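PDB 3HV1: polar amino acid ABC uptake transporter substrate binding protein from Streptococcus thermophilus LMG 18311, which probably captures a polar amino acid outside the cell and hands it to the membrane part of an ABC uptake transporter. Local coordinates for residues A[106-111]-A[201-206]; A[110-115]-A[179-184]. One frame throughout, in Å; residues are numbered along the deposited sequence.

Contact 1. Residues A[106-111]-A[201-206]; sequences VNEQVL and VMPAGY
L111 and M202, the latter present as selenomethionine, lie side by side and point the same way from one face of the sheet. M202 folds back at chi3 (-86°), which brings its terminal CE to 3.5 Å from L111 CD2. On the opposite face V110 and V201 meet more obliquely, V110 CG2 standing 3.7 Å from V201 CG1.

The backbone between the two pairs supplies the register. L111 and M202 form an antiparallel hydrogen-bonded pair: L111 N donates to M202 O at 2.7 Å, and M202 N returns a practically straight bond (179° at the hydrogen) to L111 O at 3.0 Å. V110 and P203 are the adjoining non-hydrogen-bonded pair, and there the side chains diverge. Where the second strand ends, A204 N still reaches Q109 O at 3.0 Å, approaching 25° from the carbonyl plane.

Past A204 the chain bends beside Q109, and direct bonding gives way to water. Water 1 accepts from Y206 N and lies 2.7 Å from Q109 O, placed to donate to it, although other acceptors compete for its protons. A second water accepts a hydrogen bond from Q109 N and can give at most a weak one to Y206 O, where other acceptors compete. Y206 CD2 packs 3.9 Å from Q109 CB, while the polar end of Q109 leads away to the D182 carboxylate. At the outer margin, the E108 carboxylate rests against the P203 ring, OE2 to CB 3.7 Å.

Further out, L180 underlies Q109, A204 and Y206, while N107 bonds to E209. The pairing joins an inner and a neighbouring strand in one lobe of a periplasmic-binding-protein fold, consistent with strand 105-114 entering that lobe from the interlobe crossover, as in type II binding proteins.

Contact 2. Residues A[110-115]-A[179-184]; sequences VLVTKK and LLIDRV
V110, V112, L179 and I181 share one face of an antiparallel strand pair, part of the lobe sheet of the periplasmic-binding-protein fold. I181 CG2 sits 4.2 Å from V112 CG2, and V110 CG2 approaches the same methyl. V112 has CG1 anti to its backbone N (chi1 179°), which leaves CG2 beside that N and on the I181 side. L179 lies across from V112, L179 CB being 4.4 Å from V112 CB. Helices 164-173 and 183-192 cover this face, F164 touching L179 and I181, and A186 touching V110, V112 and I181.

L111 and L180, a non-hydrogen-bonded pair, occupy the other face; L180 bends back until its CD1 lies 3.7 Å from V110 O. V110 N reaches I181 O at 2.8 Å, and I181 N answers to V110 O. V112 N donates to L179 O at 2.7 Å, with L179 N returning to V112 O at 2.9 Å. The four bonds bracket the L111-L180 pair, while the strand segments run at 133°, a strongly twisted antiparallel ladder.

At the polar edge the strand turns into helix 183-192. D182 holds the N-cap position without a capping bond from its side chain; its OD1 instead accepts from N107. R183 lays its CB 3.7 Å from V110 CG1, then extends its guanidinium so that NH1 bonds V106 O and NH2 forms a salt bridge with E249 OE2.

From the N terminus, strand 105-114 comes first and serves both contacts, which share V110 and L111. The chain then runs through strands 130-133 and 158-161 and helix 164-173 before contact 2 closes a loop of 63 residues at 179-184. Helix 183-192 follows, and strand 199-203 returns to the same starting strand, where contact 1 closes a loop of 89 residues. Contact 2 is therefore nested within contact 1. Strands 178-182 and 199-203 are both antiparallel to 105-114 and lie along its two edges, giving a beta-alpha-beta connection with 105-114 between them. R183 ties the pair together, its N bonding E108 O.

Contact 1. Residues A[106-111]-A[201-206]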
loop_
_atom_site.group_PDB
_atom_site.type_symbol
_atom_site.label_atom_id
_atom_site.label_comp_id
_atom_site.label_asym_id
_atom_site.label_seq_id
_atom_site.Cartn_x
_atom_site.Cartn_y
_atom_site.Cartn_z
ATOM N N VAL A 106 4.859 -10.609 -1.702
ATOM C CA VAL A 106 6.013 -10.079 -1.006
ATOM C C VAL A 106 7.139 -11.081 -0.946
ATOM O O VAL A 106 6.937 -12.246 -0.620
ATOM C CB VAL A 106 5.673 -9.654 0.441
ATOM C CG1 VAL A 106 6.946 -9.227 1.167
ATOM C CG2 VAL A 106 4.678 -8.519 0.426
ATOM N N ASN A 107 8.332 -10.618 -1.290
ATOM C CA ASN A 107 9.495 -11.469 -1.216
ATOM C C ASN A 107 10.350 -10.910 -0.097
ATOM O O ASN A 107 10.483 -9.696 0.050
ATOM C CB ASN A 107 10.278 -11.470 -2.516
ATOM C CG ASN A 107 11.510 -12.331 -2.427
ATOM O OD1 ASN A 107 11.466 -13.434 -1.869
ATOM N ND2 ASN A 107 12.622 -11.842 -2.967
ATOM N N GLU A 108 10.910 -11.800 0.705
ATOM C CA GLU A 108 11.740 -11.385 1.822
ATOM C C GLU A 108 12.587 -12.575 2.237
ATOM O O GLU A 108 12.334 -13.699 1.815
ATOM C CB GLU A 108 10.857 -10.956 2.998
ATOM C CG GLU A 108 10.100 -12.113 3.645
ATOM C CD GLU A 108 9.178 -11.659 4.753
ATOM O OE1 GLU A 108 9.618 -10.855 5.603
ATOM O OE2 GLU A 108 8.016 -12.113 4.785
ATOM N N GLN A 109 13.600 -12.321 3.052
ATOM C CA GLN A 109 14.454 -13.396 3.527
ATOM C C GLN A 109 13.644 -14.231 4.505
ATOM O O GLN A 109 12.923 -13.681 5.345
ATOM C CB GLN A 109 15.677 -12.829 4.255
ATOM C CG GLN A 109 16.589 -12.028 3.366
ATOM C CD GLN A 109 17.015 -12.816 2.149
ATOM O OE1 GLN A 109 17.525 -13.927 2.265
ATOM N NE2 GLN A 109 16.809 -12.245 0.974
ATOM N N VAL A 110 13.737 -15.551 4.372
ATOM C CA VAL A 110 13.047 -16.453 5.283
ATOM C C VAL A 110 14.086 -17.365 5.907
ATOM O O VAL A 110 15.112 -17.658 5.287
ATOM C CB VAL A 110 12.000 -17.335 4.566
ATOM C CG1 VAL A 110 10.851 -16.461 4.052
ATOM C CG2 VAL A 110 12.652 -18.114 3.429
ATOM N N LEU A 111 13.839 -17.772 7.148
ATOM C CA LEU A 111 14.734 -18.685 7.841
ATOM C C LEU A 111 14.113 -20.060 7.634
ATOM O O LEU A 111 12.939 -20.269 7.940
ATOM C CB LEU A 111 14.790 -18.371 9.339
ATOM C CG LEU A 111 15.474 -19.448 10.187
ATOM C CD1 LEU A 111 16.971 -19.472 9.897
ATOM C CD2 LEU A 111 15.217 -19.188 11.661
ATOM N N VAL A 201 9.342 -22.520 7.325
ATOM C CA VAL A 201 9.834 -21.453 6.465
ATOM C C VAL A 201 9.232 -20.216 7.089
ATOM O O VAL A 201 8.044 -19.930 6.913
ATOM C CB VAL A 201 9.327 -21.613 5.037
ATOM C CG1 VAL A 201 9.969 -20.559 4.140
ATOM C CG2 VAL A 201 9.627 -23.025 4.551
HETATM N N MSE A 202 10.068 -19.501 7.828
HETATM C CA MSE A 202 9.642 -18.341 8.585
HETATM C C MSE A 202 10.223 -17.005 8.153
HETATM O O MSE A 202 11.401 -16.917 7.812
HETATM C CB MSE A 202 10.016 -18.574 10.055
HETATM C CG MSE A 202 9.733 -20.003 10.551
HETATM SE SE MSE A 202 10.672 -20.556 12.123
HETATM C CE MSE A 202 12.295 -21.176 11.343
ATOM N N PRO A 203 9.393 -15.942 8.165
ATOM C CA PRO A 203 9.889 -14.617 7.784
ATOM C C PRO A 203 11.020 -14.334 8.766
ATOM O O PRO A 203 10.859 -14.491 9.982
ATOM C CB PRO A 203 8.674 -13.720 7.999
ATOM C CG PRO A 203 7.532 -14.629 7.658
ATOM C CD PRO A 203 7.932 -15.923 8.355
ATOM N N ALA A 204 12.166 -13.938 8.228
ATOM C CA ALA A 204 13.356 -13.698 9.028
ATOM C C ALA A 204 13.332 -12.434 9.877
ATOM O O ALA A 204 13.837 -12.427 11.002
ATOM C CB ALA A 204 14.583 -13.694 8.114
ATOM N N GLY A 205 12.759 -11.364 9.338
ATOM C CA GLY A 205 12.713 -10.114 10.072
ATOM C C GLY A 205 13.400 -8.988 9.319
ATOM O O GLY A 205 13.391 -7.845 9.764
ATOM N N TYR A 206 14.000 -9.308 8.179
ATOM C CA TYR A 206 14.681 -8.306 7.369
ATOM C C TYR A 206 13.679 -7.684 6.405
ATOM O O TYR A 206 12.788 -8.368 5.894
ATOM C CB TYR A 206 15.820 -8.945 6.575
ATOM C CG TYR A 206 16.841 -9.657 7.429
ATOM C CD1 TYR A 206 17.787 -8.944 8.169
ATOM C CD2 TYR A 206 16.864 -11.043 7.495
ATOM C CE1 TYR A 206 18.741 -9.607 8.955
ATOM C CE2 TYR A 206 17.805 -11.715 8.273
ATOM C CZ TYR A 206 18.740 -10.992 8.998
ATOM O OH TYR A 206 19.674 -11.662 9.744
HETATM O O HOH W 1 12.996 -11.185 6.319
HETATM O O HOH W 2 14.109 -9.602 3.498
#

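Contact 2. Residues A[110-115]-A[179-184]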
loop_
_atom_site.group_PDB
_atom_site.type_symbol
_atom_site.label_atom_id
_atom_site.label_comp_id
_atom_site.label_asym_id
_atom_site.label_seq_id
_atom_site.Cartn_x
_atom_site.Cartn_y
_atom_site.Cartn_z
ATOM N N VAL A 110 13.737 -15.551 4.372
ATOM C CA VAL A 110 13.047 -16.453 5.283
ATOM C C VAL A 110 14.086 -17.365 5.907
ATOM O O VAL A 110 15.112 -17.658 5.287
ATOM C CB VAL A 110 12.000 -17.335 4.566
ATOM C CG1 VAL A 110 10.851 -16.461 4.052
ATOM C CG2 VAL A 110 12.652 -18.114 3.429
ATOM N N LEU A 111 13.839 -17.772 7.148
ATOM C CA LEU A 111 14.734 -18.685 7.841
ATOM C C LEU A 111 14.113 -20.060 7.634
ATOM O O LEU A 111 12.939 -20.269 7.940
ATOM C CB LEU A 111 14.790 -18.371 9.339
ATOM C CG LEU A 111 15.474 -19.448 10.187
ATOM C CD1 LEU A 111 16.971 -19.472 9.897
ATOM C CD2 LEU A 111 15.217 -19.188 11.661
ATOM N N VAL A 112 14.894 -20.993 7.111
ATOM C CA VAL A 112 14.386 -22.333 6.864
ATOM C C VAL A 112 15.055 -23.344 7.779
ATOM O O VAL A 112 16.277 -23.361 7.921
ATOM C CB VAL A 112 14.635 -22.751 5.401
ATOM C CG1 VAL A 112 14.125 -24.170 5.155
ATOM C CG2 VAL A 112 13.968 -21.756 4.473
ATOM N N THR A 113 14.244 -24.171 8.421
ATOM C CA THR A 113 14.793 -25.191 9.288
ATOM C C THR A 113 13.946 -26.425 9.087
ATOM O O THR A 113 12.815 -26.335 8.608
ATOM C CB THR A 113 14.737 -24.802 10.782
ATOM O OG1 THR A 113 13.369 -24.719 11.200
ATOM C CG2 THR A 113 15.435 -23.473 11.018
ATOM N N LYS A 114 14.503 -27.584 9.417
ATOM C CA LYS A 114 13.743 -28.816 9.289
ATOM C C LYS A 114 12.770 -28.824 10.460
ATOM O O LYS A 114 13.122 -28.392 11.558
ATOM C CB LYS A 114 14.659 -30.037 9.379
ATOM C CG LYS A 114 15.687 -30.148 8.273
ATOM C CD LYS A 114 16.211 -31.578 8.149
ATOM C CE LYS A 114 16.924 -32.054 9.415
ATOM N NZ LYS A 114 17.369 -33.476 9.276
ATOM N N LYS A 115 11.549 -29.296 10.239
ATOM C CA LYS A 115 10.586 -29.350 11.330
ATOM C C LYS A 115 11.116 -30.264 12.433
ATOM O O LYS A 115 10.813 -30.062 13.610
ATOM C CB LYS A 115 9.227 -29.852 10.840
ATOM C CG LYS A 115 8.408 -28.782 10.105
ATOM C CD LYS A 115 7.025 -29.292 9.710
ATOM C CE LYS A 115 6.250 -28.260 8.880
ATOM N NZ LYS A 115 5.986 -27.011 9.646
ATOM N N LEU A 179 18.853 -22.106 7.475
ATOM C CA LEU A 179 19.266 -21.508 6.220
ATOM C C LEU A 179 18.488 -20.219 5.991
ATOM O O LEU A 179 17.268 -20.192 6.155
ATOM C CB LEU A 179 18.986 -22.496 5.079
ATOM C CG LEU A 179 19.032 -21.996 3.634
ATOM C CD1 LEU A 179 20.418 -21.461 3.311
ATOM C CD2 LEU A 179 18.672 -23.142 2.699
ATOM N N LEU A 180 19.192 -19.153 5.619
ATOM C CA LEU A 180 18.559 -17.868 5.339
ATOM C C LEU A 180 18.575 -17.731 3.814
ATOM O O LEU A 180 19.632 -17.820 3.195
ATOM C CB LEU A 180 19.363 -16.731 5.994
ATOM C CG LEU A 180 18.790 -15.311 5.933
ATOM C CD1 LEU A 180 17.514 -15.253 6.752
ATOM C CD2 LEU A 180 19.810 -14.303 6.474
ATOM N N ILE A 181 17.412 -17.530 3.202
ATOM C CA ILE A 181 17.329 -17.424 1.747
ATOM C C ILE A 181 16.040 -16.699 1.347
ATOM O O ILE A 181 15.125 -16.578 2.154
ATOM C CB ILE A 181 17.343 -18.843 1.117
ATOM C CG1 ILE A 181 17.429 -18.765 -0.404
ATOM C CG2 ILE A 181 16.096 -19.604 1.534
ATOM C CD1 ILE A 181 18.768 -18.318 -0.913
ATOM N N ASP A 182 15.969 -16.215 0.108
ATOM C CA ASP A 182 14.769 -15.519 -0.354
ATOM C C ASP A 182 13.558 -16.444 -0.318
ATOM O O ASP A 182 13.647 -17.607 -0.696
ATOM C CB ASP A 182 14.917 -15.035 -1.799
ATOM C CG ASP A 182 15.930 -13.906 -1.959
ATOM O OD1 ASP A 182 15.566 -12.889 -2.580
ATOM O OD2 ASP A 182 17.072 -14.040 -1.491
ATOM N N ARG A 183 12.424 -15.901 0.105
ATOM C CA ARG A 183 11.178 -16.650 0.153
ATOM C C ARG A 183 10.922 -17.292 -1.213
ATOM O O ARG A 183 10.636 -18.484 -1.288
ATOM C CB ARG A 183 10.028 -15.712 0.492
ATOM C CG ARG A 183 8.680 -16.392 0.600
ATOM C CD ARG A 183 7.561 -15.371 0.585
ATOM N NE ARG A 183 6.275 -15.981 0.897
ATOM C CZ ARG A 183 5.121 -15.324 0.891
ATOM N NH1 ARG A 183 5.092 -14.031 0.586
ATOM N NH2 ARG A 183 4.000 -15.952 1.215
ATOM N N VAL A 184 11.030 -16.519 -2.297
ATOM C CA VAL A 184 10.779 -17.091 -3.627
ATOM C C VAL A 184 11.594 -18.352 -3.934
ATOM O O VAL A 184 11.108 -19.243 -4.631
ATOM C CB VAL A 184 11.027 -16.081 -4.801
ATOM C CG1 VAL A 184 9.902 -15.069 -4.868
ATOM C CG2 VAL A 184 12.393 -15.411 -4.659
#